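Long-range contacts in outer membrane protein TP0453 (Treponema pallidum, PDB 3K8G), which alters membrane permeability at acidic pH, increases the permeability of lipid vesicles in its non-lipidated form, and might be involved in ligand transport: residues S105-D109 / I121-R127; G99-Y103 / M130-L134; E199-S205 / I237-I243; Q144-F149 / T161-Y165; Y24-A28 / V51-A56. The contacts are given in a common frame with arbitrary orientation. Numbering follows the deposited sequence.

The five contacts are spread along one antiparallel sheet, consistent with the U-shaped beta-half-barrel of this protein. Along the chain, contact 5 closes first, followed by contact 2, whose two segments bracket contact 1, then contact 4 and finally contact 3. Contacts 1 and 2 adjoin at one end of the sheet, centres 13 Å apart, and share packing between Ile121 and helix 130-135. Contacts 4 and 5 meet through neighbouring strands 162-166 and 21-26, where Ala163 O lies 2.9 Å from Tyr24 N. Contact 3 touches contact 4 and lies about 38 Å from contact 2, centre to centre, so together they sample nearly the whole breadth of the sheet.

Contact 1 (S105-D109 / I121-R127); sequences SEHTD and IFGSSKR
Strands 108-114 and 117-123 form a beta hairpin, and this contact lies at its open end, where an arginine from the loop beyond crosses back to the first strand. The register is antiparallel: Thr108 faces Phe122 in a non-hydrogen-bonded pair (CA-CA 4.5 Å) and Asp109 faces Ile121 in a hydrogen-bonded pair (CA-CA 5.2 Å). Asp109 N donates to Ile121 O (2.8 Å), Ile121 N to Asp109 O (2.9 Å), and Gly123 N to His107 O (2.9 Å). His107 (chi1 m) answers with its ring, ND1 donating to Gly123 O at 3.1 Å. Gly123 has phi/psi of 151/-144°, where a CB would jam against the preceding carbonyl O. Ser124 to Arg127 make a type I turn, closed by Arg127 N to Ser124 O (3.1 Å); Ser124 OG accepts from Lys126 N (3.1 Å) in an ST turn. Arg127, chi1 p and then t, t, extends its guanidinium to Asp109 (chi1 m) in a salt bridge: NE to OD2 2.7 Å and NH2 to OD1 3.1 Å. Arg127 NH1 donates to Glu106 O (3.1 Å). On the first segment, Ser105 N and OG both donate to Thr108 O, each at 2.8 Å. Thr108 OG1 meets the Phe122 ring edge, 3.3 Å from CD1. Strand 67-74 flanks the second strand, with Phe122 backbone-bonded to Phe68, while Asp109 and Ile121 lie against Met130 of helix 130-135.

Contact 2 (G99-Y103 / M130-L134); sequences GITYY and MSKML
Helix 130-135 packs here across the end of the sheet, meeting strand 101-104 mainly through side chains. The axes of 101-103 and 130-134 approach to 10.6 Å, with 129° between their N-to-C directions; the nearest CA atoms, of Tyr102 and Met130, are 7.5 Å apart. Residues 130-134 are regular helix, with Leu134 N bonded to Met130 O at 2.8 Å, and 101-103 are extended. The principal aromatic interaction is a CH-pi contact. Tyr102, chi1 m and chi2 11°, presents a ring face to Met130 CG, which lies 3.8 Å from the ring centroid and 10° off its normal. Met130 (t, p, p) then bends its thioether end away. Apolar packing surrounds this: Tyr102 CD2 to Met130 CB 3.8 Å, Tyr102 CE1 to Leu134 CD1 3.4 Å, and Ile100 CG2 to Leu134 CD1 4.1 Å, with Ile100 and Leu134 both at chi1 m. The polar end of the tyrosine abuts the helix, Tyr102 OH being 3.0 Å from Ser131 CB. Ser111 of the intervening strand 108-114 touches Ile100, Met130 and Leu134. With no hydrogen bond joining the segments, this face of the inferred amphipathic helix is held to the strand by shape and apolar contact rather than by polar pairing.

Contact 3 (E199-S205 / I237-I243); sequences EYLYTLS and IIEDGTI
This is an antiparallel strand pairing interrupted by a beta bulge, between strands 199-207 and 235-244 near one end of the sheet. Before the bulge the non-hydrogen-bonded pairs are Ser205-Ile237 and Thr203-Glu239, with Leu204-Ile238 hydrogen-bonded between them: Leu204 N to Ile238 O 2.9 Å, Ile238 N to Leu204 O 3.0 Å. Asp240, at phi/psi 74/30°, then turns the chain and shifts the register by one. Tyr202 O consequently accepts from Gly241 N (3.2 Å) and, weakly, from Asp240 N (3.0 Å), while Tyr202 N donates to Gly241 O (2.9 Å). Beyond lie the non-hydrogen-bonded pair Leu201-Thr242 and the hydrogen-bonded pair Tyr200-Ile243, with Tyr200 N to Ile243 O 2.7 Å and Ile243 N to Tyr200 O 3.1 Å. Tyr202, chi1 p, folds its ring over Gly241, whose CA is 3.8 Å from the centroid and 18° off its normal; a CB there would clash. The same sheet face carries Ile243, with CG2 4.0 Å from Tyr202 CD1, and Leu204 against Ile238, CD1 to CD1 3.9 Å. Helix 169-176 packs on Leu204 and Ile243. Opposite Tyr202 lies a G1 beta bulge, with Asp240 in the positive-phi first position and Gly241 in the second, against the tyrosine ring.

Contact 4 (Q144-F149 / T161-Y165); sequences QLPPRF and TVALY
Tyr165 is the residue most covered here. With chi1 t and chi2 57°, its ring face lies against Pro146, whose CD sits 3.7 Å from the centroid and 14° off the normal, a CH-pi contact; Pro146 CG is 3.6 Å from Tyr165 CD1. Leu145 CD1 adds a further touch at 3.8 Å from Tyr165 CD2. Pro146 occupies the N-cap position of helix 147-153, so the ring meets the very start of an inferred amphipathic helix laid on the half-barrel sheet at strand 162-166. Three residues on, in the first turn of the helix, Phe149 (chi1 t) points its ring at the strand: CD1 is 3.6 Å from Ala163 CB and 4.0 Å from Tyr165 CB, and the CA atoms of Phe149 and Ala163 are 5.9 Å apart. Ala163, small and directed toward the helix, accommodates that close approach. At the margin, a water accepts from Arg148 NH2 (3.1 Å) and lies 2.7 Å from Thr161 OG1, to which it is hydrogen-bonded. Arg148 also forms a salt bridge with Glu152 and a cation-pi contact with Tyr192, and Thr161 OG1 bonds Ser159.

Contact 5 (Y24-A28 / V51-A56); sequences YFPVA and VDRTTA
At the end of strand 21-26 the sheet pairing gives way to packing against the C-terminal end of the inferred amphipathic helix 44-52, one of the helices whose movement opens the protein's hydrophobic cavity. Pro26 and Ala56 form an antiparallel non-hydrogen-bonded pair, CA-CA about 4.4 Å, at the point where the second chain bends: Thr55 and Ala56 both face Ser73 across the other edge, a classic beta bulge. Just past Pro26, Val27 N donates to Thr55 O (2.9 Å, 170°). Val27 then leaves the extended conformation (phi/psi -69/-42°), and a water continues the link, accepting from Ala28 N (2.9 Å) and donating to Thr55 O (2.7 Å). Val27 (chi1 t) is the most covered residue, its CG1 4.2 Å from Val51 CG1 and its CB 3.3 Å from Thr54 O. Tyr24 (chi1 t) brings CE1 to 3.8 Å from Ala56 CB. Thr55 O thus takes both a direct and a water-borne hydrogen bond, fixing the strand's exit, whereas Val27 meets helix residue Val51 by van der Waals contact, methyl to methyl and methyl to carbonyl.

Contact 1 (S105-D109 / I121-R127)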
# COMPACT_ATOMS: atom_id res chain seq x y z
N SER A 105 7.43 -13.59 -13.61
CA SER A 105 8.87 -13.33 -13.64
C SER A 105 9.48 -13.78 -12.30
O SER A 105 8.76 -14.24 -11.41
CB SER A 105 9.16 -11.85 -13.91
OG SER A 105 8.62 -10.99 -12.90
N GLU A 106 10.80 -13.64 -12.15
CA GLU A 106 11.46 -14.04 -10.89
C GLU A 106 10.72 -13.62 -9.61
O GLU A 106 10.50 -14.44 -8.71
CB GLU A 106 12.89 -13.48 -10.83
CG GLU A 106 13.71 -14.05 -9.67
CD GLU A 106 14.01 -15.55 -9.82
OE1 GLU A 106 13.76 -16.13 -10.91
OE2 GLU A 106 14.52 -16.15 -8.85
N HIS A 107 10.41 -12.34 -9.50
CA HIS A 107 9.79 -11.84 -8.27
C HIS A 107 8.38 -11.26 -8.44
O HIS A 107 7.75 -10.92 -7.44
CB HIS A 107 10.69 -10.79 -7.63
CG HIS A 107 11.96 -11.36 -7.07
ND1 HIS A 107 11.97 -12.29 -6.04
CD2 HIS A 107 13.25 -11.14 -7.39
CE1 HIS A 107 13.22 -12.63 -5.77
NE2 HIS A 107 14.02 -11.94 -6.56
N THR A 108 7.91 -11.13 -9.68
CA THR A 108 6.64 -10.46 -9.97
C THR A 108 5.71 -11.27 -10.86
O THR A 108 6.14 -11.76 -11.92
CB THR A 108 6.86 -9.06 -10.56
OG1 THR A 108 7.81 -8.36 -9.77
CG2 THR A 108 5.56 -8.25 -10.56
N ASP A 109 4.46 -11.45 -10.41
CA ASP A 109 3.40 -12.03 -11.22
C ASP A 109 2.31 -11.00 -11.48
O ASP A 109 1.98 -10.20 -10.61
CB ASP A 109 2.87 -13.28 -10.52
CG ASP A 109 4.01 -14.24 -10.15
OD1 ASP A 109 4.92 -14.44 -11.01
OD2 ASP A 109 4.05 -14.73 -9.00
N ILE A 121 1.40 -9.54 -7.85
CA ILE A 121 1.89 -10.12 -6.63
C ILE A 121 3.41 -10.07 -6.76
O ILE A 121 3.97 -10.58 -7.75
CB ILE A 121 1.43 -11.62 -6.50
CG1 ILE A 121 -0.11 -11.71 -6.52
CG2 ILE A 121 2.06 -12.26 -5.24
CD1 ILE A 121 -0.63 -13.17 -6.58
N PHE A 122 4.05 -9.45 -5.78
CA PHE A 122 5.49 -9.24 -5.81
C PHE A 122 6.11 -9.81 -4.54
O PHE A 122 5.60 -9.57 -3.44
CB PHE A 122 5.79 -7.73 -5.85
CG PHE A 122 7.22 -7.42 -5.56
CD1 PHE A 122 8.19 -7.57 -6.56
CD2 PHE A 122 7.62 -7.05 -4.28
CE1 PHE A 122 9.55 -7.31 -6.30
CE2 PHE A 122 8.98 -6.79 -4.00
CZ PHE A 122 9.93 -6.93 -5.00
N GLY A 123 7.21 -10.52 -4.65
CA GLY A 123 7.98 -10.83 -3.43
C GLY A 123 8.77 -12.11 -3.46
O GLY A 123 9.30 -12.48 -4.50
N SER A 124 8.84 -12.77 -2.32
CA SER A 124 9.65 -13.97 -2.18
C SER A 124 9.05 -15.17 -2.93
O SER A 124 7.93 -15.12 -3.45
CB SER A 124 9.75 -14.31 -0.71
OG SER A 124 8.57 -14.97 -0.29
N SER A 125 9.78 -16.29 -2.92
CA SER A 125 9.26 -17.52 -3.53
C SER A 125 8.00 -18.10 -2.81
O SER A 125 7.30 -18.93 -3.37
CB SER A 125 10.38 -18.57 -3.62
OG SER A 125 10.61 -19.15 -2.35
N LYS A 126 7.70 -17.62 -1.61
CA LYS A 126 6.51 -18.02 -0.85
C LYS A 126 5.29 -17.11 -1.13
O LYS A 126 4.22 -17.27 -0.53
CB LYS A 126 6.83 -17.97 0.64
CG LYS A 126 7.83 -19.01 1.14
CD LYS A 126 7.06 -20.27 1.47
CE LYS A 126 7.81 -21.17 2.44
NZ LYS A 126 6.85 -22.18 2.96
N ARG A 127 5.43 -16.19 -2.06
CA ARG A 127 4.29 -15.33 -2.44
C ARG A 127 3.10 -16.14 -2.99
O ARG A 127 3.26 -17.23 -3.56
CB ARG A 127 4.72 -14.30 -3.45
CG ARG A 127 5.00 -14.83 -4.87
CD ARG A 127 5.61 -13.69 -5.65
NE ARG A 127 5.87 -14.04 -7.06
CZ ARG A 127 7.02 -14.48 -7.54
NH1 ARG A 127 8.08 -14.62 -6.73
NH2 ARG A 127 7.13 -14.75 -8.85

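Contact 2 (G99-Y103 / M130-L134)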
# COMPACT_ATOMS: atom_id res chain seq x y z
N GLY A 99 -9.91 -18.59 -19.31
CA GLY A 99 -9.43 -17.67 -20.36
C GLY A 99 -8.23 -16.79 -20.04
O GLY A 99 -7.37 -16.54 -20.91
N ILE A 100 -8.15 -16.35 -18.79
CA ILE A 100 -7.16 -15.36 -18.31
C ILE A 100 -5.69 -15.74 -18.52
O ILE A 100 -5.28 -16.88 -18.28
CB ILE A 100 -7.41 -15.03 -16.80
CG1 ILE A 100 -8.78 -14.37 -16.63
CG2 ILE A 100 -6.31 -14.11 -16.23
CD1 ILE A 100 -9.41 -14.60 -15.27
N THR A 101 -4.89 -14.77 -18.96
CA THR A 101 -3.45 -14.98 -19.06
C THR A 101 -2.72 -14.49 -17.80
O THR A 101 -3.06 -13.44 -17.27
CB THR A 101 -2.89 -14.29 -20.32
OG1 THR A 101 -3.75 -14.60 -21.43
CG2 THR A 101 -1.49 -14.78 -20.62
N TYR A 102 -1.73 -15.26 -17.35
CA TYR A 102 -0.87 -14.87 -16.23
C TYR A 102 0.50 -14.60 -16.79
O TYR A 102 0.98 -15.40 -17.60
CB TYR A 102 -0.68 -16.03 -15.21
CG TYR A 102 -1.91 -16.51 -14.48
CD1 TYR A 102 -3.18 -16.12 -14.86
CD2 TYR A 102 -1.79 -17.42 -13.44
CE1 TYR A 102 -4.30 -16.59 -14.21
CE2 TYR A 102 -2.90 -17.89 -12.76
CZ TYR A 102 -4.15 -17.47 -13.16
OH TYR A 102 -5.26 -17.92 -12.52
N TYR A 103 1.15 -13.54 -16.33
CA TYR A 103 2.55 -13.28 -16.63
C TYR A 103 3.42 -13.45 -15.37
O TYR A 103 3.09 -12.93 -14.28
CB TYR A 103 2.71 -11.90 -17.25
CG TYR A 103 1.82 -11.69 -18.48
CD1 TYR A 103 2.24 -12.09 -19.75
CD2 TYR A 103 0.55 -11.11 -18.36
CE1 TYR A 103 1.44 -11.91 -20.87
CE2 TYR A 103 -0.27 -10.92 -19.49
CZ TYR A 103 0.20 -11.33 -20.74
OH TYR A 103 -0.59 -11.16 -21.85
N MET A 130 -1.04 -16.64 -8.21
CA MET A 130 -1.95 -15.71 -8.87
C MET A 130 -3.35 -16.32 -8.96
O MET A 130 -4.34 -15.64 -8.68
CB MET A 130 -1.41 -15.30 -10.27
CG MET A 130 -2.33 -14.39 -11.10
SD MET A 130 -2.59 -12.84 -10.23
CE MET A 130 -0.93 -12.15 -10.32
N SER A 131 -3.48 -17.62 -9.28
CA SER A 131 -4.84 -18.17 -9.38
C SER A 131 -5.60 -18.16 -8.06
O SER A 131 -6.85 -18.08 -8.04
CB SER A 131 -4.89 -19.58 -10.04
OG SER A 131 -4.82 -20.58 -9.08
N LYS A 132 -4.87 -18.19 -6.93
CA LYS A 132 -5.52 -18.07 -5.63
C LYS A 132 -6.02 -16.64 -5.38
O LYS A 132 -7.15 -16.46 -4.87
CB LYS A 132 -4.61 -18.57 -4.50
CG LYS A 132 -5.26 -18.54 -3.14
CD LYS A 132 -4.41 -19.30 -2.09
CE LYS A 132 -5.19 -19.36 -0.77
NZ LYS A 132 -4.26 -19.57 0.35
N MET A 133 -5.19 -15.65 -5.71
CA MET A 133 -5.65 -14.25 -5.65
C MET A 133 -6.85 -14.01 -6.55
O MET A 133 -7.85 -13.40 -6.11
CB MET A 133 -4.56 -13.30 -6.04
CG MET A 133 -5.00 -11.83 -5.95
SD MET A 133 -3.56 -10.76 -6.08
CE MET A 133 -4.42 -9.12 -6.01
N LEU A 134 -6.77 -14.49 -7.79
CA LEU A 134 -7.89 -14.34 -8.74
C LEU A 134 -9.18 -15.01 -8.28
O LEU A 134 -10.26 -14.52 -8.59
CB LEU A 134 -7.51 -14.80 -10.16
CG LEU A 134 -6.43 -13.95 -10.82
CD1 LEU A 134 -6.08 -14.50 -12.19
CD2 LEU A 134 -6.83 -12.45 -10.92

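Contact 3 (E199-S205 / I237-I243)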
# COMPACT_ATOMS: atom_id res chain seq x y z
N GLU A 199 7.30 16.76 -0.61
CA GLU A 199 7.07 16.07 0.67
C GLU A 199 5.62 15.69 0.87
O GLU A 199 4.78 15.98 0.01
CB GLU A 199 7.55 16.93 1.83
CG GLU A 199 6.75 18.19 2.06
CD GLU A 199 7.47 19.15 2.98
OE1 GLU A 199 6.78 19.97 3.63
OE2 GLU A 199 8.71 19.08 3.05
N TYR A 200 5.35 15.02 2.00
CA TYR A 200 4.00 14.61 2.38
C TYR A 200 3.64 15.19 3.72
O TYR A 200 4.45 15.14 4.64
CB TYR A 200 3.89 13.05 2.37
CG TYR A 200 3.60 12.55 0.98
CD1 TYR A 200 4.61 12.44 0.04
CD2 TYR A 200 2.29 12.27 0.57
CE1 TYR A 200 4.34 12.01 -1.28
CE2 TYR A 200 2.01 11.86 -0.74
CZ TYR A 200 3.03 11.71 -1.65
OH TYR A 200 2.72 11.31 -2.94
N LEU A 201 2.45 15.77 3.83
CA LEU A 201 1.86 16.17 5.10
C LEU A 201 1.06 14.98 5.62
O LEU A 201 0.40 14.31 4.81
CB LEU A 201 0.85 17.30 4.87
CG LEU A 201 1.24 18.74 5.20
CD1 LEU A 201 0.37 19.67 4.37
CD2 LEU A 201 1.09 19.03 6.70
N TYR A 202 1.07 14.71 6.92
CA TYR A 202 0.28 13.54 7.39
C TYR A 202 -0.43 13.73 8.71
O TYR A 202 -0.10 14.64 9.49
CB TYR A 202 1.14 12.26 7.42
CG TYR A 202 2.28 12.31 8.39
CD1 TYR A 202 3.56 12.64 7.95
CD2 TYR A 202 2.08 12.03 9.74
CE1 TYR A 202 4.62 12.70 8.83
CE2 TYR A 202 3.14 12.10 10.63
CZ TYR A 202 4.40 12.42 10.16
OH TYR A 202 5.46 12.48 11.02
N THR A 203 -1.43 12.86 8.94
CA THR A 203 -2.06 12.74 10.24
C THR A 203 -2.00 11.26 10.52
O THR A 203 -2.19 10.44 9.61
CB THR A 203 -3.57 13.09 10.26
OG1 THR A 203 -3.81 14.33 9.62
CG2 THR A 203 -4.08 13.20 11.69
N LEU A 204 -1.79 10.93 11.78
CA LEU A 204 -1.85 9.52 12.18
C LEU A 204 -2.51 9.39 13.53
O LEU A 204 -2.58 10.35 14.34
CB LEU A 204 -0.46 8.86 12.13
CG LEU A 204 0.64 9.30 13.11
CD1 LEU A 204 0.50 8.62 14.51
CD2 LEU A 204 2.02 8.99 12.54
N SER A 205 -3.03 8.19 13.76
CA SER A 205 -3.52 7.81 15.04
C SER A 205 -2.80 6.52 15.41
O SER A 205 -2.65 5.62 14.57
CB SER A 205 -5.03 7.59 14.92
OG SER A 205 -5.57 7.23 16.17
N ILE A 237 -2.65 11.07 18.68
CA ILE A 237 -2.93 11.71 17.39
C ILE A 237 -1.83 12.70 17.08
O ILE A 237 -1.51 13.57 17.90
CB ILE A 237 -4.27 12.46 17.41
CG1 ILE A 237 -5.37 11.59 18.04
CG2 ILE A 237 -4.62 13.03 16.01
CD1 ILE A 237 -5.87 10.48 17.15
N ILE A 238 -1.23 12.55 15.91
CA ILE A 238 -0.22 13.45 15.40
C ILE A 238 -0.80 14.06 14.15
O ILE A 238 -1.20 13.35 13.22
CB ILE A 238 1.10 12.72 15.09
CG1 ILE A 238 1.59 12.01 16.37
CG2 ILE A 238 2.14 13.72 14.54
CD1 ILE A 238 2.88 11.22 16.21
N GLU A 239 -0.90 15.39 14.12
CA GLU A 239 -1.31 16.03 12.87
C GLU A 239 -0.32 17.07 12.36
O GLU A 239 0.34 17.76 13.14
CB GLU A 239 -2.73 16.57 12.97
CG GLU A 239 -3.10 17.08 14.36
CD GLU A 239 -4.60 17.05 14.64
OE1 GLU A 239 -5.41 16.98 13.68
OE2 GLU A 239 -4.98 17.07 15.83
N ASP A 240 -0.25 17.15 11.05
CA ASP A 240 0.56 18.12 10.34
C ASP A 240 2.03 17.76 10.44
O ASP A 240 2.88 18.63 10.42
CB ASP A 240 0.29 19.54 10.85
CG ASP A 240 -1.18 19.90 10.83
OD1 ASP A 240 -1.68 20.43 11.86
OD2 ASP A 240 -1.84 19.66 9.79
N GLY A 241 2.33 16.47 10.55
CA GLY A 241 3.72 16.01 10.43
C GLY A 241 4.13 16.12 8.98
O GLY A 241 3.27 16.18 8.09
N THR A 242 5.44 16.16 8.73
CA THR A 242 5.96 16.14 7.36
C THR A 242 7.06 15.09 7.19
O THR A 242 7.82 14.82 8.11
CB THR A 242 6.54 17.49 6.94
OG1 THR A 242 7.52 17.90 7.92
CG2 THR A 242 5.42 18.55 6.86
N ILE A 243 7.14 14.50 6.01
CA ILE A 243 8.18 13.56 5.62
C ILE A 243 8.40 13.75 4.13
O ILE A 243 7.42 13.96 3.39
CB ILE A 243 7.75 12.08 5.93
CG1 ILE A 243 8.85 11.07 5.55
CG2 ILE A 243 6.41 11.74 5.24
CD1 ILE A 243 8.57 9.64 6.05

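Contact 4 (Q144-F149 / T161-Y165)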
# COMPACT_ATOMS: atom_id res chain seq x y z
N GLN A 144 -10.95 -6.31 7.90
CA GLN A 144 -11.52 -5.22 8.68
C GLN A 144 -10.60 -4.01 8.65
O GLN A 144 -9.40 -4.13 8.92
CB GLN A 144 -11.71 -5.65 10.13
CG GLN A 144 -12.62 -6.87 10.32
CD GLN A 144 -12.40 -7.49 11.69
OE1 GLN A 144 -11.29 -7.90 12.02
NE2 GLN A 144 -13.45 -7.54 12.50
N LEU A 145 -11.13 -2.86 8.24
CA LEU A 145 -10.31 -1.68 8.06
C LEU A 145 -10.96 -0.51 8.79
O LEU A 145 -12.17 -0.49 8.94
CB LEU A 145 -10.18 -1.30 6.57
CG LEU A 145 -9.15 -1.98 5.63
CD1 LEU A 145 -7.70 -1.90 6.23
CD2 LEU A 145 -9.53 -3.39 5.34
N PRO A 146 -10.14 0.49 9.20
CA PRO A 146 -10.76 1.58 9.97
C PRO A 146 -11.61 2.50 9.07
O PRO A 146 -11.45 2.49 7.87
CB PRO A 146 -9.58 2.35 10.55
CG PRO A 146 -8.39 1.96 9.80
CD PRO A 146 -8.66 0.58 9.15
N PRO A 147 -12.54 3.27 9.67
CA PRO A 147 -13.48 4.02 8.86
C PRO A 147 -12.89 5.00 7.85
O PRO A 147 -13.40 5.07 6.74
CB PRO A 147 -14.34 4.76 9.88
CG PRO A 147 -14.19 3.98 11.14
CD PRO A 147 -12.80 3.42 11.12
N ARG A 148 -11.86 5.77 8.20
CA ARG A 148 -11.31 6.73 7.21
C ARG A 148 -10.58 6.01 6.08
O ARG A 148 -10.59 6.43 4.93
CB ARG A 148 -10.38 7.77 7.88
CG ARG A 148 -9.80 8.74 6.88
CD ARG A 148 -9.02 9.89 7.53
NE ARG A 148 -8.57 10.79 6.49
CZ ARG A 148 -7.79 11.84 6.73
NH1 ARG A 148 -7.39 12.09 7.98
NH2 ARG A 148 -7.40 12.60 5.74
N PHE A 149 -9.93 4.90 6.41
CA PHE A 149 -9.28 4.11 5.35
C PHE A 149 -10.36 3.63 4.34
O PHE A 149 -10.22 3.79 3.10
CB PHE A 149 -8.53 2.93 5.98
CG PHE A 149 -7.71 2.14 4.98
CD1 PHE A 149 -6.32 2.30 4.93
CD2 PHE A 149 -8.34 1.25 4.09
CE1 PHE A 149 -5.54 1.56 4.02
CE2 PHE A 149 -7.59 0.52 3.15
CZ PHE A 149 -6.18 0.68 3.11
N THR A 161 -5.49 11.60 -1.08
CA THR A 161 -4.90 11.12 0.18
C THR A 161 -4.49 9.65 0.03
O THR A 161 -5.28 8.81 -0.38
CB THR A 161 -5.90 11.30 1.33
OG1 THR A 161 -6.18 12.69 1.48
CG2 THR A 161 -5.32 10.80 2.65
N VAL A 162 -3.24 9.38 0.41
CA VAL A 162 -2.67 8.04 0.54
C VAL A 162 -3.03 7.53 1.95
O VAL A 162 -2.91 8.27 2.92
CB VAL A 162 -1.13 8.10 0.38
CG1 VAL A 162 -0.44 6.71 0.64
CG2 VAL A 162 -0.75 8.62 -1.01
N ALA A 163 -3.52 6.29 2.04
CA ALA A 163 -3.95 5.73 3.35
C ALA A 163 -3.15 4.47 3.70
O ALA A 163 -2.95 3.61 2.84
CB ALA A 163 -5.49 5.43 3.33
N LEU A 164 -2.69 4.34 4.95
CA LEU A 164 -2.07 3.10 5.36
C LEU A 164 -2.72 2.65 6.64
O LEU A 164 -3.06 3.47 7.49
CB LEU A 164 -0.55 3.25 5.58
CG LEU A 164 0.32 3.18 4.31
CD1 LEU A 164 0.48 4.56 3.74
CD2 LEU A 164 1.68 2.59 4.66
N TYR A 165 -2.91 1.34 6.76
CA TYR A 165 -3.32 0.78 8.03
C TYR A 165 -2.30 -0.26 8.46
O TYR A 165 -2.05 -1.23 7.72
CB TYR A 165 -4.70 0.14 7.90
CG TYR A 165 -5.17 -0.48 9.22
CD1 TYR A 165 -5.25 0.31 10.36
CD2 TYR A 165 -5.55 -1.83 9.32
CE1 TYR A 165 -5.68 -0.21 11.57
CE2 TYR A 165 -6.00 -2.35 10.55
CZ TYR A 165 -6.06 -1.50 11.66
OH TYR A 165 -6.48 -1.93 12.92
O HOH W 1 -9.66 -2.65 11.72
O HOH W 2 -8.48 12.78 2.82

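Contact 5 (Y24-A28 / V51-A56)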
# COMPACT_ATOMS: atom_id res chain seq x y z
N TYR A 24 -3.53 2.21 0.38
CA TYR A 24 -4.32 2.68 -0.72
C TYR A 24 -3.66 3.96 -1.28
O TYR A 24 -3.41 4.91 -0.54
CB TYR A 24 -5.76 2.96 -0.23
CG TYR A 24 -6.55 3.74 -1.23
CD1 TYR A 24 -7.08 3.14 -2.36
CD2 TYR A 24 -6.78 5.11 -1.04
CE1 TYR A 24 -7.82 3.91 -3.32
CE2 TYR A 24 -7.50 5.89 -1.98
CZ TYR A 24 -8.03 5.27 -3.09
OH TYR A 24 -8.75 6.05 -3.97
N PHE A 25 -3.39 3.97 -2.59
CA PHE A 25 -2.79 5.14 -3.26
C PHE A 25 -3.68 5.58 -4.43
O PHE A 25 -3.73 4.88 -5.43
CB PHE A 25 -1.47 4.76 -3.92
CG PHE A 25 -0.38 4.30 -2.96
CD1 PHE A 25 0.63 5.17 -2.58
CD2 PHE A 25 -0.32 2.98 -2.55
CE1 PHE A 25 1.66 4.75 -1.73
CE2 PHE A 25 0.70 2.55 -1.69
CZ PHE A 25 1.68 3.43 -1.29
N PRO A 26 -4.34 6.75 -4.34
CA PRO A 26 -4.84 7.36 -5.58
C PRO A 26 -3.64 7.72 -6.45
O PRO A 26 -2.69 8.30 -5.96
CB PRO A 26 -5.59 8.62 -5.10
CG PRO A 26 -5.42 8.70 -3.59
CD PRO A 26 -4.52 7.60 -3.14
N VAL A 27 -3.62 7.33 -7.72
CA VAL A 27 -2.42 7.59 -8.53
C VAL A 27 -2.24 9.10 -8.80
O VAL A 27 -1.13 9.60 -8.71
CB VAL A 27 -2.39 6.75 -9.82
CG1 VAL A 27 -1.19 7.12 -10.72
CG2 VAL A 27 -2.35 5.24 -9.44
N ALA A 28 -3.32 9.80 -9.12
CA ALA A 28 -3.26 11.28 -9.36
C ALA A 28 -2.78 12.04 -8.12
O ALA A 28 -3.35 11.90 -7.02
CB ALA A 28 -4.59 11.82 -9.85
N VAL A 51 1.12 1.46 -14.13
CA VAL A 51 0.79 2.56 -13.19
C VAL A 51 0.30 3.78 -13.94
O VAL A 51 -0.66 4.41 -13.50
CB VAL A 51 1.95 2.90 -12.22
CG1 VAL A 51 1.51 3.95 -11.20
CG2 VAL A 51 2.34 1.70 -11.46
N ASP A 52 0.93 4.11 -15.08
CA ASP A 52 0.52 5.26 -15.90
C ASP A 52 -0.90 5.16 -16.45
O ASP A 52 -1.49 6.17 -16.84
CB ASP A 52 1.54 5.54 -17.02
CG ASP A 52 2.92 5.94 -16.46
OD1 ASP A 52 3.92 5.86 -17.20
OD2 ASP A 52 3.01 6.33 -15.28
N ARG A 53 -1.47 3.95 -16.44
CA ARG A 53 -2.86 3.72 -16.84
C ARG A 53 -3.82 3.37 -15.66
O ARG A 53 -4.94 2.92 -15.89
CB ARG A 53 -2.91 2.59 -17.88
CG ARG A 53 -2.17 2.95 -19.21
CD ARG A 53 -2.60 2.04 -20.34
NE ARG A 53 -3.95 2.37 -20.77
CZ ARG A 53 -4.26 3.18 -21.78
NH1 ARG A 53 -3.30 3.76 -22.51
NH2 ARG A 53 -5.53 3.41 -22.07
N THR A 54 -3.37 3.60 -14.43
CA THR A 54 -4.10 3.19 -13.22
C THR A 54 -4.65 4.41 -12.48
O THR A 54 -3.94 5.41 -12.36
CB THR A 54 -3.15 2.40 -12.32
OG1 THR A 54 -2.68 1.27 -13.05
CG2 THR A 54 -3.83 1.90 -11.00
N THR A 55 -5.90 4.35 -12.02
CA THR A 55 -6.44 5.47 -11.24
C THR A 55 -6.20 5.27 -9.73
O THR A 55 -6.00 6.25 -9.01
CB THR A 55 -7.95 5.73 -11.51
OG1 THR A 55 -8.69 4.54 -11.26
CG2 THR A 55 -8.19 6.13 -12.99
N ALA A 56 -6.21 4.00 -9.27
CA ALA A 56 -6.04 3.72 -7.84
C ALA A 56 -5.41 2.34 -7.62
O ALA A 56 -5.69 1.40 -8.36
CB ALA A 56 -7.39 3.80 -7.12
O HOH W 3 -6.09 8.90 -9.35